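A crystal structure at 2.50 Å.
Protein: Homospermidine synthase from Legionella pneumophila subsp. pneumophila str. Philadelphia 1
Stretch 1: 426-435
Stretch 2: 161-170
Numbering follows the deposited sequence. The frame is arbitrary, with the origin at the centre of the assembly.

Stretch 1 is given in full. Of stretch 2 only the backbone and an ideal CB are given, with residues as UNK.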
# COMPACT_ATOMS: atom_id res chain seq x y z
N ILE A 426 -15.17 28.97 -16.88
CA ILE A 426 -14.66 27.62 -17.02
C ILE A 426 -15.57 26.61 -16.32
O ILE A 426 -16.02 25.66 -16.94
CB ILE A 426 -13.18 27.51 -16.49
CG1 ILE A 426 -12.20 27.62 -17.66
CG2 ILE A 426 -12.91 26.14 -15.86
CD1 ILE A 426 -12.33 28.85 -18.47
N ILE A 427 -15.85 26.84 -15.04
CA ILE A 427 -16.70 25.93 -14.27
C ILE A 427 -18.08 25.66 -14.88
O ILE A 427 -18.58 24.54 -14.79
CB ILE A 427 -16.92 26.43 -12.84
CG1 ILE A 427 -15.58 26.52 -12.11
CG2 ILE A 427 -17.85 25.48 -12.10
CD1 ILE A 427 -14.82 25.22 -12.06
N ASP A 428 -18.69 26.68 -15.48
CA ASP A 428 -20.01 26.53 -16.09
C ASP A 428 -19.99 25.67 -17.34
O ASP A 428 -21.02 25.10 -17.73
CB ASP A 428 -20.60 27.90 -16.44
CG ASP A 428 -21.11 28.66 -15.21
OD1 ASP A 428 -21.65 28.01 -14.29
OD2 ASP A 428 -20.99 29.90 -15.18
N ILE A 429 -18.83 25.56 -17.98
CA ILE A 429 -18.73 24.75 -19.18
C ILE A 429 -18.37 23.31 -18.84
O ILE A 429 -18.87 22.37 -19.45
CB ILE A 429 -17.66 25.31 -20.15
CG1 ILE A 429 -18.04 26.74 -20.54
CG2 ILE A 429 -17.53 24.40 -21.37
CD1 ILE A 429 -17.08 27.40 -21.52
N ALA A 430 -17.51 23.16 -17.84
CA ALA A 430 -17.03 21.85 -17.40
C ALA A 430 -17.98 21.10 -16.48
O ALA A 430 -18.00 19.87 -16.48
CB ALA A 430 -15.69 22.02 -16.72
N LYS A 431 -18.74 21.85 -15.69
CA LYS A 431 -19.69 21.30 -14.72
C LYS A 431 -20.48 20.09 -15.20
O LYS A 431 -20.69 19.14 -14.45
CB LYS A 431 -20.64 22.41 -14.27
CG LYS A 431 -20.98 22.38 -12.79
CD LYS A 431 -21.22 23.80 -12.26
CE LYS A 431 -21.40 23.82 -10.73
NZ LYS A 431 -21.49 25.19 -10.14
N PRO A 432 -20.96 20.11 -16.45
CA PRO A 432 -21.73 18.98 -16.98
C PRO A 432 -20.89 17.73 -17.17
O PRO A 432 -21.41 16.67 -17.52
CB PRO A 432 -22.26 19.51 -18.31
CG PRO A 432 -22.40 20.98 -18.05
CD PRO A 432 -21.10 21.29 -17.33
N TYR A 433 -19.59 17.87 -16.94
CA TYR A 433 -18.66 16.76 -17.12
C TYR A 433 -18.03 16.31 -15.81
O TYR A 433 -17.28 15.33 -15.79
CB TYR A 433 -17.53 17.21 -18.06
CG TYR A 433 -17.94 17.39 -19.51
CD1 TYR A 433 -18.13 16.29 -20.34
CD2 TYR A 433 -18.10 18.66 -20.06
CE1 TYR A 433 -18.47 16.44 -21.67
CE2 TYR A 433 -18.44 18.83 -21.40
CZ TYR A 433 -18.62 17.71 -22.20
OH TYR A 433 -18.96 17.85 -23.53
N LEU A 434 -18.35 16.99 -14.72
CA LEU A 434 -17.76 16.68 -13.43
C LEU A 434 -18.64 15.98 -12.39
O LEU A 434 -18.28 15.90 -11.22
CB LEU A 434 -17.19 17.98 -12.84
CG LEU A 434 -16.23 18.74 -13.77
CD1 LEU A 434 -15.75 20.03 -13.12
CD2 LEU A 434 -15.06 17.85 -14.10
N GLY A 435 -19.78 15.46 -12.84
CA GLY A 435 -20.68 14.78 -11.93
C GLY A 435 -21.22 15.75 -10.90
O GLY A 435 -21.60 16.88 -11.23
N UNK A 161 -4.86 23.50 -13.14
CA UNK A 161 -5.95 23.92 -14.01
C UNK A 161 -7.26 24.15 -13.29
O UNK A 161 -7.47 25.17 -12.64
CB UNK A 161 -6.16 22.88 -15.11
N UNK A 162 -8.16 23.18 -13.44
CA UNK A 162 -9.46 23.23 -12.82
C UNK A 162 -9.35 23.57 -11.34
O UNK A 162 -10.20 24.29 -10.79
CB UNK A 162 -10.19 21.90 -13.01
N UNK A 163 -8.30 23.07 -10.71
CA UNK A 163 -8.06 23.28 -9.28
C UNK A 163 -8.00 24.76 -8.90
O UNK A 163 -8.53 25.16 -7.86
CB UNK A 163 -6.76 22.59 -8.87
N UNK A 164 -7.37 25.56 -9.75
CA UNK A 164 -7.27 26.99 -9.52
C UNK A 164 -8.69 27.58 -9.52
O UNK A 164 -9.04 28.38 -8.66
CB UNK A 164 -6.39 27.66 -10.58
N UNK A 165 -9.51 27.16 -10.47
CA UNK A 165 -10.87 27.68 -10.51
C UNK A 165 -11.70 27.23 -9.32
O UNK A 165 -12.64 27.92 -8.93
CB UNK A 165 -11.56 27.25 -11.81
N UNK A 166 -11.36 26.08 -8.74
CA UNK A 166 -12.11 25.60 -7.58
C UNK A 166 -11.75 26.44 -6.36
O UNK A 166 -12.61 26.71 -5.51
CB UNK A 166 -11.83 24.12 -7.32
N UNK A 167 -10.50 26.87 -6.26
CA UNK A 167 -10.09 27.67 -5.12
C UNK A 167 -10.85 29.00 -5.10
O UNK A 167 -11.36 29.41 -4.06
CB UNK A 167 -8.58 27.91 -5.16
N UNK A 168 -10.95 29.65 -6.25
CA UNK A 168 -11.66 30.93 -6.33
C UNK A 168 -13.13 30.73 -5.98
O UNK A 168 -13.73 31.54 -5.28
CB UNK A 168 -11.52 31.54 -7.72
N UNK A 169 -13.72 29.65 -6.49
CA UNK A 169 -15.13 29.39 -6.22
C UNK A 169 -15.35 29.22 -4.72
O UNK A 169 -16.27 29.81 -4.15
CB UNK A 169 -15.61 28.15 -6.98
N UNK A 170 -14.49 28.43 -4.09
CA UNK A 170 -14.60 28.17 -2.66
C UNK A 170 -14.39 29.46 -1.86
O UNK A 170 -15.09 29.72 -0.89
CB UNK A 170 -13.59 27.11 -2.23

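Stretch 1 offers a mostly apolar surface: Ile426, Ile427 and Leu434 point toward the helix 161-170, and Lys431 brings an amine near one side.

Position 161 has phi 130° and psi -103°. A positive phi favours glycine, and nothing of stretch 1 lies within 5.5 Å of the ideal CB. The residue is Gly161. Its O accepts from the N of position 164.

Position 162 points sideways, and no atom of stretch 1 lies within 5.5 Å of its ideal CB. Ile427 CD1 and Leu434 CD1 lie further out, so a long apolar chain such as leucine, isoleucine or methionine could reach them. The residue is Leu162, with chi1 t and chi2 p. Leu162 CD1 is 3.6 Å from Ile427 CD1, and Leu162 CD2 is 3.8 Å from Leu434 CD1.

Positions 163 and 164 are out of reach of stretch 1, so stretch 1 sets no preference; any residue that suits a helix would do. They are Val163 and Ser164.

Position 165 points toward stretch 1. Its CA is 7.2 Å from the CA of Ile427, and its ideal CB is 3.9 Å from Ile427 CD1 and 4.4 Å from Ile426 CG2. A medium-sized chain that tolerates apolar neighbours would suit, aromatic or aliphatic. The residue is His165, chi1 m. Ile426 CB lies over one face of its ring, 3.9 Å from the centroid, in a CH-pi contact. Ile426 CG2 is only 3.1 Å from His165 ND1, a tight approach. No hydrogen bond crosses between the stretches; His165 NE2 is bonded elsewhere in the structure.

Position 166 points sideways, with no atom of stretch 1 close to its ideal CB. Ile427 and Leu434 again offer methyls at a distance, so a long apolar or aromatic chain is plausible. The residue is Phe166, chi1 m. The end of its side chain comes near both: Phe166 CE1 is 3.6 Å from Ile427 CD1, and Phe166 CZ is 4.0 Å from Leu434 CD1, which sits at the ring edge.

Positions 167 and 168 are out of reach, so stretch 1 sets no preference. They are Ile167 and Lys168.

Position 169 points toward stretch 1, but its ideal CB is 5.4 Å from Ile427 CG1, leaving some room. The amine of Lys431 favours an acid, though a polar or aliphatic chain could also fit. The residue is Glu169. Glu169 OE2 is 4.4 Å from Lys431 NZ: opposite charges near each other, but too far for a salt bridge.

Position 170 is out of reach. It is Ala170.

Stretch 2, residues 161-170: GLVSHFIKEA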
# COMPACT_ATOMS: atom_id res chain seq x y z
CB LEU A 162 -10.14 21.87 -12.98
CG LEU A 162 -11.56 21.71 -12.47
CD1 LEU A 162 -12.49 22.71 -13.17
CD2 LEU A 162 -12.00 20.29 -12.74
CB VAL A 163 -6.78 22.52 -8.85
CG1 VAL A 163 -6.05 23.25 -7.73
CG2 VAL A 163 -7.17 21.13 -8.37
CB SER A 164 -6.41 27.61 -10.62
OG SER A 164 -6.56 29.01 -10.68
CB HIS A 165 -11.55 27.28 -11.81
CG HIS A 165 -10.82 27.75 -13.03
ND1 HIS A 165 -10.46 26.89 -14.05
CD2 HIS A 165 -10.34 28.96 -13.37
CE1 HIS A 165 -9.78 27.57 -14.96
NE2 HIS A 165 -9.70 28.82 -14.57
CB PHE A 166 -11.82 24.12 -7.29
CG PHE A 166 -12.49 23.14 -8.24
CD1 PHE A 166 -13.69 23.47 -8.88
CD2 PHE A 166 -11.95 21.87 -8.43
CE1 PHE A 166 -14.33 22.54 -9.70
CE2 PHE A 166 -12.59 20.93 -9.25
CZ PHE A 166 -13.79 21.26 -9.89
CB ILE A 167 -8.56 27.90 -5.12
CG1 ILE A 167 -7.87 26.63 -4.61
CG2 ILE A 167 -8.21 29.11 -4.26
CD1 ILE A 167 -6.35 26.66 -4.69
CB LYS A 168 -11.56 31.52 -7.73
CG LYS A 168 -10.18 32.02 -8.12
CD LYS A 168 -10.22 32.51 -9.55
CE LYS A 168 -8.92 33.19 -9.96
NZ LYS A 168 -9.08 33.81 -11.31
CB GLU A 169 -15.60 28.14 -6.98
CG GLU A 169 -17.10 27.85 -6.85
CD GLU A 169 -17.98 28.77 -7.68
OE1 GLU A 169 -17.68 29.98 -7.75
OE2 GLU A 169 -18.99 28.28 -8.24
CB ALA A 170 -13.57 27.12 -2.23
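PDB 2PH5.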